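Local coordinates for PHD finger protein 14 (Danio rerio, PDB 7D86), which binds histone H3, preferentially when unmodified, through a module of zinc fingers, and represses PDGFRA expression, at residues D22-I27 / V36-Y41; C29-V34 / P61-A66. All blocks are in the same frame, centred on the assembly; numbering follows the deposited sequence.

In the fold
Both contacts lie in the first PHD-type zinc finger of the chain. From the N terminus, the chain passes Cys-12 and Cys-15, runs through 22-27 into the strand 26-28, turns through the loop 29-34 and comes back along the strand 35-37 into the short helix 38-41. Contact 1 closes that hairpin and carries two ligands of the first zinc ion. Contact 2 closes a longer loop, bringing 61-66 back onto the turn of the hairpin round the second zinc ion. The two loops cross, and the ligands of the two zinc sites interleave (Cys-12/Cys-15, Cys-29/Cys-32, His-37/Cys-40, Cys-64/Cys-67), the cross-brace of PHD fingers. Ile-27 and Tyr-41 pack on Trp-62, joining the contacts directly.

Contact 1 of 2, residues D22-I27 / V36-Y41; sequences DADEII and VHEGCY. With ZN (zinc ion), chain E.
Val-36 pairs with Ile-27 through two backbone hydrogen bonds, Ile-27 N to Val-36 O at 2.8 Å and Val-36 N to Ile-27 O at 3.0 Å, an antiparallel hydrogen-bonded pair. Their side chains lie side by side, pointing the same way, with the two CG1 atoms 4.0 Å apart.

His-37 follows, in a non-hydrogen-bonded pair with Ile-26. Its ring turns to the zinc ion, which ND1 binds at 2.1 Å, while the CD2 and NE2 side of the ring is met obliquely by Ile-26, whose CG1 lies 3.5 Å from His-37 CD2 and whose CD1 is close to NE2. NE2 is hydrogen-bonded to the carbonyl of Asn-19, so both ring nitrogens are engaged and the rotation of the ring is fixed.

This is the hairpin of a PHD finger, whose second strand delivers the histidine to the first zinc site.

Glu-38 bonds back to the first segment twice. Its N gives a nearly straight bond to Glu-25 O, and its side chain, extended beyond CG, returns so that OE1 accepts Glu-25 N at 3.1 Å, from well above the carboxylate plane. Along the way CG of Glu-38 passes CG2 of Ile-27, the two side chains crossing at about a right angle.

Gly-39 gives its N-H to OD1 of Asp-24 at 2.8 Å, again from above the carboxylate plane. In Asp-24, CG anti to the backbone N (chi1 -165°) is swung to this side, and OD1 reaches Gly-39 N at the start of the short helix 38-41. That N-H would probably favour the negative charge of Asp-24, against the nearby carboxylate of Glu-38. One residue on, Cys-40 SG binds the zinc ion at 2.3 Å, with Cys-12 and Cys-15 completing the site.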
ATOM      1  N   ASP A  22      12.433  18.830  -3.065  1.00104.26           N
ATOM      2  CA  ASP A  22      13.877  18.666  -2.939  1.00107.12           C
ATOM      3  C   ASP A  22      14.232  17.513  -2.007  1.00104.21           C
ATOM      4  O   ASP A  22      14.998  16.616  -2.379  1.00102.64           O
ATOM      5  CB  ASP A  22      14.507  19.967  -2.437  1.00113.06           C
ATOM      6  CG  ASP A  22      14.117  21.166  -3.279  1.00117.87           C
ATOM      7  OD1 ASP A  22      14.267  21.102  -4.517  1.00119.45           O
ATOM      8  OD2 ASP A  22      13.653  22.171  -2.700  1.00120.11           O
ATOM      9  N   ALA A  23      13.684  17.524  -0.791  1.00102.31           N
ATOM     10  CA  ALA A  23      14.055  16.521   0.202  1.00 98.33           C
ATOM     11  C   ALA A  23      13.539  15.139  -0.182  1.00 95.05           C
ATOM     12  O   ALA A  23      14.291  14.158  -0.166  1.00 96.97           O
ATOM     13  CB  ALA A  23      13.532  16.930   1.580  1.00 99.11           C
ATOM     14  N   ASP A  24      12.260  15.042  -0.532  1.00 87.84           N
ATOM     15  CA  ASP A  24      11.630  13.766  -0.858  1.00 77.09           C
ATOM     16  C   ASP A  24      11.252  13.774  -2.335  1.00 72.04           C
ATOM     17  O   ASP A  24      10.210  14.313  -2.719  1.00 69.67           O
ATOM     18  CB  ASP A  24      10.412  13.521   0.027  1.00 71.74           C
ATOM     19  CG  ASP A  24       9.946  12.081  -0.015  1.00 68.17           C
ATOM     20  OD1 ASP A  24      10.550  11.283  -0.761  1.00 67.11           O
ATOM     21  OD2 ASP A  24       8.980  11.748   0.702  1.00 67.28           O
ATOM     22  N   GLU A  25      12.101  13.169  -3.160  1.00 67.01           N
ATOM     23  CA  GLU A  25      11.838  13.064  -4.586  1.00 60.52           C
ATOM     24  C   GLU A  25      11.132  11.751  -4.898  1.00 47.34           C
ATOM     25  O   GLU A  25      11.251  10.768  -4.163  1.00 48.44           O
ATOM     26  CB  GLU A  25      13.136  13.163  -5.389  1.00 70.87           C
ATOM     27  CG  GLU A  25      13.797  14.530  -5.323  1.00 80.42           C
ATOM     28  CD  GLU A  25      14.860  14.720  -6.387  1.00 88.44           C
ATOM     29  OE1 GLU A  25      15.588  13.751  -6.682  1.00 89.61           O
ATOM     30  OE2 GLU A  25      14.963  15.841  -6.932  1.00 92.86           O
ATOM     31  N   ILE A  26      10.384  11.749  -5.996  1.00 43.67           N
ATOM     32  CA  ILE A  26       9.750  10.538  -6.502  1.00 45.18           C
ATOM     33  C   ILE A  26      10.737   9.857  -7.443  1.00 47.01           C
ATOM     34  O   ILE A  26      11.034  10.370  -8.524  1.00 49.80           O
ATOM     35  CB  ILE A  26       8.425  10.849  -7.209  1.00 47.40           C
ATOM     36  CG1 ILE A  26       7.358  11.246  -6.183  1.00 45.45           C
ATOM     37  CG2 ILE A  26       7.967   9.659  -8.044  1.00 41.49           C
ATOM     38  CD1 ILE A  26       5.969  11.412  -6.769  1.00 44.07           C
ATOM     39  N   ILE A  27      11.253   8.706  -7.030  1.00 47.81           N
ATOM     40  CA  ILE A  27      12.213   7.955  -7.820  1.00 45.56           C
ATOM     41  C   ILE A  27      11.473   6.841  -8.543  1.00 41.47           C
ATOM     42  O   ILE A  27      10.353   6.465  -8.191  1.00 40.26           O
ATOM     43  CB  ILE A  27      13.360   7.388  -6.958  1.00 47.57           C
ATOM     44  CG1 ILE A  27      12.793   6.471  -5.872  1.00 45.93           C
ATOM     45  CG2 ILE A  27      14.173   8.522  -6.345  1.00 47.23           C
ATOM     46  CD1 ILE A  27      13.849   5.823  -5.002  1.00 49.58           C
ATOM     47  N   VAL A  36       7.915   5.885  -6.616  1.00 38.00           N
ATOM     48  CA  VAL A  36       7.691   5.963  -5.177  1.00 32.06           C
ATOM     49  C   VAL A  36       8.477   7.137  -4.622  1.00 35.09           C
ATOM     50  O   VAL A  36       9.558   7.476  -5.119  1.00 36.54           O
ATOM     51  CB  VAL A  36       8.079   4.628  -4.490  1.00 34.01           C
ATOM     52  CG1 VAL A  36       9.585   4.365  -4.620  1.00 35.31           C
ATOM     53  CG2 VAL A  36       7.644   4.622  -3.026  1.00 31.89           C
ATOM     54  N   HIS A  37       7.907   7.797  -3.606  1.00 38.31           N
ATOM     55  CA  HIS A  37       8.660   8.741  -2.797  1.00 35.72           C
ATOM     56  C   HIS A  37       9.829   8.027  -2.135  1.00 38.82           C
ATOM     57  O   HIS A  37       9.683   6.907  -1.636  1.00 36.48           O
ATOM     58  CB  HIS A  37       7.777   9.356  -1.700  1.00 42.07           C
ATOM     59  CG  HIS A  37       6.826  10.413  -2.174  1.00 42.57           C
ATOM     60  ND1 HIS A  37       5.462  10.314  -1.996  1.00 49.15           N
ATOM     61  CD2 HIS A  37       7.043  11.612  -2.766  1.00 46.17           C
ATOM     62  CE1 HIS A  37       4.877  11.396  -2.482  1.00 44.90           C
ATOM     63  NE2 HIS A  37       5.813  12.199  -2.955  1.00 47.03           N
ATOM     64  N   GLU A  38      10.992   8.683  -2.131  1.00 40.98           N
ATOM     65  CA  GLU A  38      12.089   8.242  -1.275  1.00 46.47           C
ATOM     66  C   GLU A  38      11.599   7.983   0.147  1.00 47.17           C
ATOM     67  O   GLU A  38      11.865   6.923   0.728  1.00 46.00           O
ATOM     68  CB  GLU A  38      13.201   9.294  -1.261  1.00 53.12           C
ATOM     69  CG  GLU A  38      13.987   9.420  -2.548  1.00 56.06           C
ATOM     70  CD  GLU A  38      14.859  10.663  -2.562  1.00 64.93           C
ATOM     71  OE1 GLU A  38      14.468  11.671  -1.935  1.00 67.56           O
ATOM     72  OE2 GLU A  38      15.933  10.635  -3.194  1.00 70.90           O
ATOM     73  N   GLY A  39      10.866   8.943   0.715  1.00 47.29           N
ATOM     74  CA  GLY A  39      10.380   8.827   2.079  1.00 46.27           C
ATOM     75  C   GLY A  39       9.317   7.769   2.271  1.00 43.99           C
ATOM     76  O   GLY A  39       9.089   7.338   3.404  1.00 46.39           O
ATOM     77  N   CYS A  40       8.668   7.328   1.196  1.00 40.97           N
ATOM     78  CA  CYS A  40       7.697   6.247   1.301  1.00 38.54           C
ATOM     79  C   CYS A  40       8.314   4.867   1.110  1.00 39.39           C
ATOM     80  O   CYS A  40       7.602   3.867   1.243  1.00 40.32           O
ATOM     81  CB  CYS A  40       6.564   6.448   0.290  1.00 35.16           C
ATOM     82  SG  CYS A  40       5.485   7.854   0.654  1.00 38.72           S
ATOM     83  N   TYR A  41       9.618   4.781   0.817  1.00 35.69           N
ATOM     84  CA  TYR A  41      10.271   3.502   0.575  1.00 34.30           C
ATOM     85  C   TYR A  41      11.486   3.266   1.462  1.00 39.29           C
ATOM     86  O   TYR A  41      12.182   2.259   1.282  1.00 41.80           O
ATOM     87  CB  TYR A  41      10.694   3.392  -0.898  1.00 34.86           C
ATOM     88  CG  TYR A  41      10.876   1.974  -1.399  1.00 36.11           C
ATOM     89  CD1 TYR A  41       9.845   1.052  -1.304  1.00 33.48           C
ATOM     90  CD2 TYR A  41      12.068   1.568  -2.003  1.00 36.84           C
ATOM     91  CE1 TYR A  41       9.988  -0.234  -1.766  1.00 30.66           C
ATOM     92  CE2 TYR A  41      12.228   0.274  -2.469  1.00 35.14           C
ATOM     93  CZ  TYR A  41      11.184  -0.621  -2.353  1.00 35.20           C
ATOM     94  OH  TYR A  41      11.326  -1.905  -2.821  1.00 36.05           O
TER
HETATM   95 ZN    ZN E 504       4.533   8.605  -1.326  1.00 41.18          ZN

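Contact 2 of 2, residues C29-V34 / P61-A66; sequences CDNCGV and PWFCDA. With ZN (zinc ion), chain F.
Cys-29 and Cys-64 bind the second zinc ion side by side, Cys-29 SG lying 4.1 Å from Cys-64 SG. With SG anti to the backbone N (chi1 179°), Cys-29 turns its sulfur to the metal and to Cys-64 N, from which it accepts a nearly straight hydrogen bond at 3.3 Å. The amides of Asn-31 and Cys-32, from its own loop, also point at this sulfur, so three N-H groups surround the thiolate and would be expected to spread its negative charge.

Asp-30 points at the other segment and is held there twice: its N meets Trp-62 O at 2.8 Å, and its OD2 takes Trp-62 N at 2.9 Å through the anti lone pair.

Trp-62 turns the edge of its six-membered ring to Cys-29, with CZ3 3.7 Å from Cys-29 N, near the ring plane; Cys-64 N lies over one face, offset toward the rim. An alanine here would probably leave a gap beside Cys-29 and next to the Cys-64 amide, and take from Ile-27 and Tyr-41 the ring they pack on.

Phe-63 turns one face to Asn-31, whose CB sits over the ring in a CH-pi contact 4.1 Å from the centroid, while CB of Asp-30 comes at the ring edge, 4.0 Å from CE1 of Phe-63. Cys-29 SG approaches the same ring obliquely.

Cys-32 brings a third sulfur to the metal and Cys-67, in the helix 65-68, the fourth. Such a four-cysteine site, two ligands from the hairpin turn and two from the last part of the finger, Cys-64 and Cys-67, is the second zinc site of a PHD finger.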
ATOM      1  N   CYS A  29      11.877   2.936 -10.532  1.00 38.51           N
ATOM      2  CA  CYS A  29      12.698   1.756 -10.749  1.00 38.99           C
ATOM      3  C   CYS A  29      13.065   1.660 -12.223  1.00 42.86           C
ATOM      4  O   CYS A  29      12.191   1.684 -13.093  1.00 47.15           O
ATOM      5  CB  CYS A  29      11.964   0.497 -10.305  1.00 40.79           C
ATOM      6  SG  CYS A  29      12.938  -0.991 -10.578  1.00 45.94           S
ATOM      7  N   ASP A  30      14.361   1.547 -12.505  1.00 47.18           N
ATOM      8  CA  ASP A  30      14.786   1.488 -13.895  1.00 52.84           C
ATOM      9  C   ASP A  30      14.456   0.157 -14.556  1.00 54.48           C
ATOM     10  O   ASP A  30      14.483   0.075 -15.789  1.00 55.95           O
ATOM     11  CB  ASP A  30      16.277   1.796 -13.979  1.00 63.10           C
ATOM     12  CG  ASP A  30      16.554   3.284 -13.939  1.00 72.89           C
ATOM     13  OD1 ASP A  30      16.171   3.982 -14.900  1.00 77.41           O
ATOM     14  OD2 ASP A  30      17.119   3.762 -12.935  1.00 76.77           O
ATOM     15  N   ASN A  31      14.104  -0.864 -13.778  1.00 52.26           N
ATOM     16  CA  ASN A  31      13.752  -2.161 -14.337  1.00 51.73           C
ATOM     17  C   ASN A  31      12.257  -2.283 -14.615  1.00 46.92           C
ATOM     18  O   ASN A  31      11.858  -2.588 -15.744  1.00 53.44           O
ATOM     19  CB  ASN A  31      14.210  -3.278 -13.395  1.00 57.59           C
ATOM     20  CG  ASN A  31      14.188  -4.640 -14.057  1.00 61.77           C
ATOM     21  OD1 ASN A  31      14.992  -4.918 -14.939  1.00 63.56           O
ATOM     22  ND2 ASN A  31      13.267  -5.499 -13.631  1.00 64.91           N
ATOM     23  N   CYS A  32      11.415  -2.050 -13.606  1.00 45.66           N
ATOM     24  CA  CYS A  32       9.977  -2.247 -13.746  1.00 48.33           C
ATOM     25  C   CYS A  32       9.192  -0.946 -13.888  1.00 46.92           C
ATOM     26  O   CYS A  32       7.996  -0.995 -14.193  1.00 53.20           O
ATOM     27  CB  CYS A  32       9.429  -3.043 -12.551  1.00 46.17           C
ATOM     28  SG  CYS A  32       9.447  -2.164 -10.966  1.00 43.16           S
ATOM     29  N   GLY A  33       9.817   0.206 -13.662  1.00 41.86           N
ATOM     30  CA  GLY A  33       9.140   1.477 -13.824  1.00 41.99           C
ATOM     31  C   GLY A  33       8.305   1.937 -12.644  1.00 43.04           C
ATOM     32  O   GLY A  33       7.669   2.995 -12.737  1.00 39.22           O
ATOM     33  N   VAL A  34       8.279   1.192 -11.539  1.00 34.57           N
ATOM     34  CA  VAL A  34       7.475   1.614 -10.398  1.00 35.42           C
ATOM     35  C   VAL A  34       8.022   2.929  -9.857  1.00 41.17           C
ATOM     36  O   VAL A  34       9.230   3.198  -9.921  1.00 38.15           O
ATOM     37  CB  VAL A  34       7.444   0.517  -9.320  1.00 37.38           C
ATOM     38  CG1 VAL A  34       8.774   0.443  -8.568  1.00 36.37           C
ATOM     39  CG2 VAL A  34       6.279   0.743  -8.355  1.00 40.25           C
ATOM     40  N   PRO A  61      20.617   5.140 -12.052  1.00 71.16           N
ATOM     41  CA  PRO A  61      20.280   3.711 -12.062  1.00 70.93           C
ATOM     42  C   PRO A  61      19.861   3.197 -10.683  1.00 68.38           C
ATOM     43  O   PRO A  61      20.707   3.029  -9.805  1.00 74.77           O
ATOM     44  CB  PRO A  61      21.583   3.051 -12.520  1.00 73.57           C
ATOM     45  CG  PRO A  61      22.649   3.988 -12.063  1.00 75.08           C
ATOM     46  CD  PRO A  61      22.067   5.370 -12.187  1.00 71.77           C
ATOM     47  N   TRP A  62      18.566   2.951 -10.498  1.00 60.63           N
ATOM     48  CA  TRP A  62      18.050   2.490  -9.214  1.00 57.13           C
ATOM     49  C   TRP A  62      17.035   1.380  -9.437  1.00 51.64           C
ATOM     50  O   TRP A  62      16.169   1.490 -10.310  1.00 48.49           O
ATOM     51  CB  TRP A  62      17.408   3.639  -8.426  1.00 54.99           C
ATOM     52  CG  TRP A  62      16.817   3.205  -7.116  1.00 50.94           C
ATOM     53  CD1 TRP A  62      17.490   2.968  -5.953  1.00 47.60           C
ATOM     54  CD2 TRP A  62      15.434   2.957  -6.840  1.00 43.55           C
ATOM     55  NE1 TRP A  62      16.614   2.585  -4.970  1.00 43.39           N
ATOM     56  CE2 TRP A  62      15.344   2.570  -5.485  1.00 46.66           C
ATOM     57  CE3 TRP A  62      14.264   3.022  -7.604  1.00 41.79           C
ATOM     58  CZ2 TRP A  62      14.129   2.253  -4.875  1.00 42.93           C
ATOM     59  CZ3 TRP A  62      13.054   2.705  -6.997  1.00 43.44           C
ATOM     60  CH2 TRP A  62      12.999   2.328  -5.643  1.00 43.19           C
ATOM     61  N   PHE A  63      17.146   0.316  -8.648  1.00 52.37           N
ATOM     62  CA  PHE A  63      16.215  -0.801  -8.699  1.00 50.18           C
ATOM     63  C   PHE A  63      15.413  -0.856  -7.408  1.00 45.40           C
ATOM     64  O   PHE A  63      15.943  -0.587  -6.325  1.00 44.70           O
ATOM     65  CB  PHE A  63      16.939  -2.137  -8.891  1.00 54.01           C
ATOM     66  CG  PHE A  63      17.415  -2.383 -10.288  1.00 55.79           C
ATOM     67  CD1 PHE A  63      17.247  -1.430 -11.278  1.00 55.98           C
ATOM     68  CD2 PHE A  63      18.027  -3.581 -10.614  1.00 64.16           C
ATOM     69  CE1 PHE A  63      17.697  -1.669 -12.571  1.00 58.15           C
ATOM     70  CE2 PHE A  63      18.476  -3.824 -11.902  1.00 61.70           C
ATOM     71  CZ  PHE A  63      18.307  -2.867 -12.879  1.00 57.55           C
ATOM     72  N   CYS A  64      14.138  -1.210  -7.527  1.00 38.79           N
ATOM     73  CA  CYS A  64      13.372  -1.528  -6.335  1.00 34.95           C
ATOM     74  C   CYS A  64      13.870  -2.848  -5.746  1.00 38.10           C
ATOM     75  O   CYS A  64      14.619  -3.605  -6.377  1.00 40.01           O
ATOM     76  CB  CYS A  64      11.877  -1.595  -6.652  1.00 33.14           C
ATOM     77  SG  CYS A  64      11.336  -3.100  -7.501  1.00 38.18           S
ATOM     78  N   ASP A  65      13.450  -3.121  -4.510  1.00 37.45           N
ATOM     79  CA  ASP A  65      13.947  -4.298  -3.809  1.00 38.74           C
ATOM     80  C   ASP A  65      13.573  -5.585  -4.528  1.00 38.58           C
ATOM     81  O   ASP A  65      14.370  -6.526  -4.561  1.00 40.64           O
ATOM     82  CB  ASP A  65      13.415  -4.319  -2.376  1.00 39.06           C
ATOM     83  CG  ASP A  65      14.052  -3.255  -1.503  1.00 44.88           C
ATOM     84  OD1 ASP A  65      14.877  -2.470  -2.017  1.00 49.00           O
ATOM     85  OD2 ASP A  65      13.733  -3.214  -0.299  1.00 44.65           O
ATOM     86  N   ALA A  66      12.376  -5.650  -5.112  1.00 34.69           N
ATOM     87  CA  ALA A  66      11.987  -6.862  -5.824  1.00 33.06           C
ATOM     88  C   ALA A  66      12.884  -7.095  -7.035  1.00 44.83           C
ATOM     89  O   ALA A  66      13.354  -8.218  -7.264  1.00 45.75           O
ATOM     90  CB  ALA A  66      10.520  -6.775  -6.246  1.00 33.90           C
TER
HETATM   91 ZN    ZN F 505      11.404  -2.684  -9.923  1.00 47.19          ZN